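PDB 6GUP: fusarinine C esterase sidJ from Aspergillus fumigatus, which hydrolyses the ester bonds of the siderophore fusarinine C, but not those of triacetylfusarinine C, in fungal iron metabolism. Local coordinates for the interface of chains A and B. Sequence-based numbering; all coordinates share one arbitrary frame. Chains: chain A/B, Siderophore biosynthesis lipase/esterase, putative.

The interface of chains A and B. Residues chain A 12-16, 26; chain B 12, 14-16, 26.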
loop_
_atom_site.group_PDB
_atom_site.type_symbol
_atom_site.label_atom_id
_atom_site.label_comp_id
_atom_site.label_asym_id
_atom_site.label_seq_id
_atom_site.Cartn_x
_atom_site.Cartn_y
_atom_site.Cartn_z
ATOM N N LEU A 12 13.566 10.523 2.084
ATOM C CA LEU A 12 13.295 11.634 1.167
ATOM C C LEU A 12 12.182 12.536 1.715
ATOM O O LEU A 12 11.073 12.053 1.958
ATOM C CB LEU A 12 12.945 11.112 -0.232
ATOM C CG LEU A 12 14.147 10.622 -1.055
ATOM C CD1 LEU A 12 13.686 9.954 -2.340
ATOM C CD2 LEU A 12 15.121 11.748 -1.384
ATOM N N PRO A 13 12.477 13.842 1.929
ATOM C CA PRO A 13 11.452 14.752 2.457
ATOM C C PRO A 13 10.295 15.002 1.495
ATOM O O PRO A 13 10.477 14.951 0.276
ATOM C CB PRO A 13 12.220 16.063 2.696
ATOM C CG PRO A 13 13.652 15.676 2.747
ATOM C CD PRO A 13 13.779 14.526 1.802
ATOM N N GLY A 14 9.121 15.279 2.050
ATOM C CA GLY A 14 7.943 15.536 1.238
ATOM C C GLY A 14 6.666 15.768 2.015
ATOM O O GLY A 14 6.704 16.031 3.217
ATOM N N ILE A 15 5.541 15.667 1.309
ATOM C CA ILE A 15 4.206 15.876 1.872
ATOM C C ILE A 15 3.330 14.675 1.528
ATOM O O ILE A 15 3.195 14.323 0.352
ATOM C CB ILE A 15 3.548 17.162 1.312
ATOM C CG1 ILE A 15 4.461 18.376 1.546
ATOM C CG2 ILE A 15 2.175 17.391 1.943
ATOM C CD1 ILE A 15 3.923 19.693 1.022
ATOM N N LEU A 16 2.737 14.058 2.550
ATOM C CA LEU A 16 1.771 12.976 2.356
ATOM C C LEU A 16 0.359 13.554 2.293
ATOM O O LEU A 16 -0.119 14.147 3.265
ATOM C CB LEU A 16 1.869 11.946 3.485
ATOM C CG LEU A 16 1.056 10.656 3.308
ATOM C CD1 LEU A 16 1.584 9.826 2.143
ATOM C CD2 LEU A 16 1.072 9.838 4.589
ATOM N N PHE A 26 2.104 10.849 -2.291
ATOM C CA PHE A 26 3.272 11.457 -1.650
ATOM C C PHE A 26 3.964 12.421 -2.610
ATOM O O PHE A 26 4.424 12.012 -3.677
ATOM C CB PHE A 26 4.258 10.381 -1.189
ATOM C CG PHE A 26 5.558 10.933 -0.671
ATOM C CD1 PHE A 26 5.616 11.578 0.562
ATOM C CD2 PHE A 26 6.727 10.820 -1.419
ATOM C CE1 PHE A 26 6.816 12.093 1.037
ATOM C CE2 PHE A 26 7.927 11.332 -0.947
ATOM C CZ PHE A 26 7.971 11.969 0.282
ATOM N N LEU B 12 0.327 16.735 4.899
ATOM C CA LEU B 12 1.182 16.844 6.079
ATOM C C LEU B 12 2.640 16.549 5.737
ATOM O O LEU B 12 2.938 15.502 5.154
ATOM C CB LEU B 12 0.683 15.917 7.191
ATOM C CG LEU B 12 -0.640 16.342 7.843
ATOM C CD1 LEU B 12 -1.023 15.352 8.931
ATOM C CD2 LEU B 12 -0.556 17.754 8.414
ATOM N N GLY B 14 6.678 15.631 5.925
ATOM C CA GLY B 14 7.432 14.575 6.579
ATOM C C GLY B 14 8.518 13.986 5.704
ATOM O O GLY B 14 8.972 14.623 4.752
ATOM N N ILE B 15 8.936 12.767 6.041
ATOM C CA ILE B 15 10.012 12.067 5.333
ATOM C C ILE B 15 9.561 10.637 5.047
ATOM O O ILE B 15 9.134 9.929 5.960
ATOM C CB ILE B 15 11.322 12.042 6.159
ATOM C CG1 ILE B 15 11.773 13.469 6.516
ATOM C CG2 ILE B 15 12.433 11.328 5.391
ATOM C CD1 ILE B 15 12.882 13.546 7.546
ATOM N N LEU B 16 9.663 10.219 3.783
ATOM C CA LEU B 16 9.346 8.848 3.383
ATOM C C LEU B 16 10.618 8.008 3.418
ATOM O O LEU B 16 11.599 8.335 2.741
ATOM C CB LEU B 16 8.735 8.816 1.979
ATOM C CG LEU B 16 8.205 7.460 1.492
ATOM C CD1 LEU B 16 6.992 7.020 2.301
ATOM C CD2 LEU B 16 7.861 7.521 0.012
ATOM N N PHE B 26 6.513 6.264 6.786
ATOM C CA PHE B 26 6.450 7.717 6.672
ATOM C C PHE B 26 6.636 8.350 8.045
ATOM O O PHE B 26 5.908 8.020 8.984
ATOM C CB PHE B 26 5.116 8.162 6.077
ATOM C CG PHE B 26 5.031 9.643 5.845
ATOM C CD1 PHE B 26 5.686 10.226 4.768
ATOM C CD2 PHE B 26 4.312 10.461 6.713
ATOM C CE1 PHE B 26 5.617 11.595 4.553
ATOM C CE2 PHE B 26 4.240 11.830 6.503
ATOM C CZ PHE B 26 4.893 12.398 5.420
#
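Strands 12-18 of the two subunits run antiparallel across the dimer axis, A:Leu12 pairing with B:Leu16, A:Gly14 with B:Gly14 and A:Leu16 with B:Leu12, and join edge to edge as one intermolecular beta-sheet. In this homodimeric esterase of the alpha/beta-hydrolase type, the pairing is a worked example of two-fold strand addition. At the centre, the amide N of A:Gly14 donates to the carbonyl O of B:Gly14 at 2.8 Å, and the return bond from B:Gly14 N to A:Gly14 O measures 2.7 Å. On one flank A:Leu12 N donates to B:Leu16 O at 3.0 Å and B:Leu16 N returns a bond to A:Leu12 O; on the other, A:Leu16 and B:Leu12 exchange the equivalent two bonds. A:Pro13 lacks an amide hydrogen, but it lies opposite B:Ile15, where the backbone N takes no part in the cross-strand bonds, which fall at residues 12, 14 and 16; the A:Pro13 CA lies against B:Gly14 O.

On one face of the joined sheet, each Leu16 covers the partner's Phe26, a residue of strand 24-28. The CB of B:Leu16 sits over one face of the A:Phe26 ring, offset toward the rim and 3.7 Å from CZ. Its CG is anti to the backbone N (chi1 -173°), which carries the branch across the same ring until CD2 meets CD2 of A:Phe26 at 3.8 Å. A:Leu16 treats the B:Phe26 ring in the same way. The two rings, steeply inclined to each other (about 70°), touch near the axis through CE1 of A:Phe26 and CE1 of B:Phe26, 3.7 Å apart. On the opposite face, the CG2 methyl of B:Ile15 lies 3.6 Å from the amide N of A:Leu12.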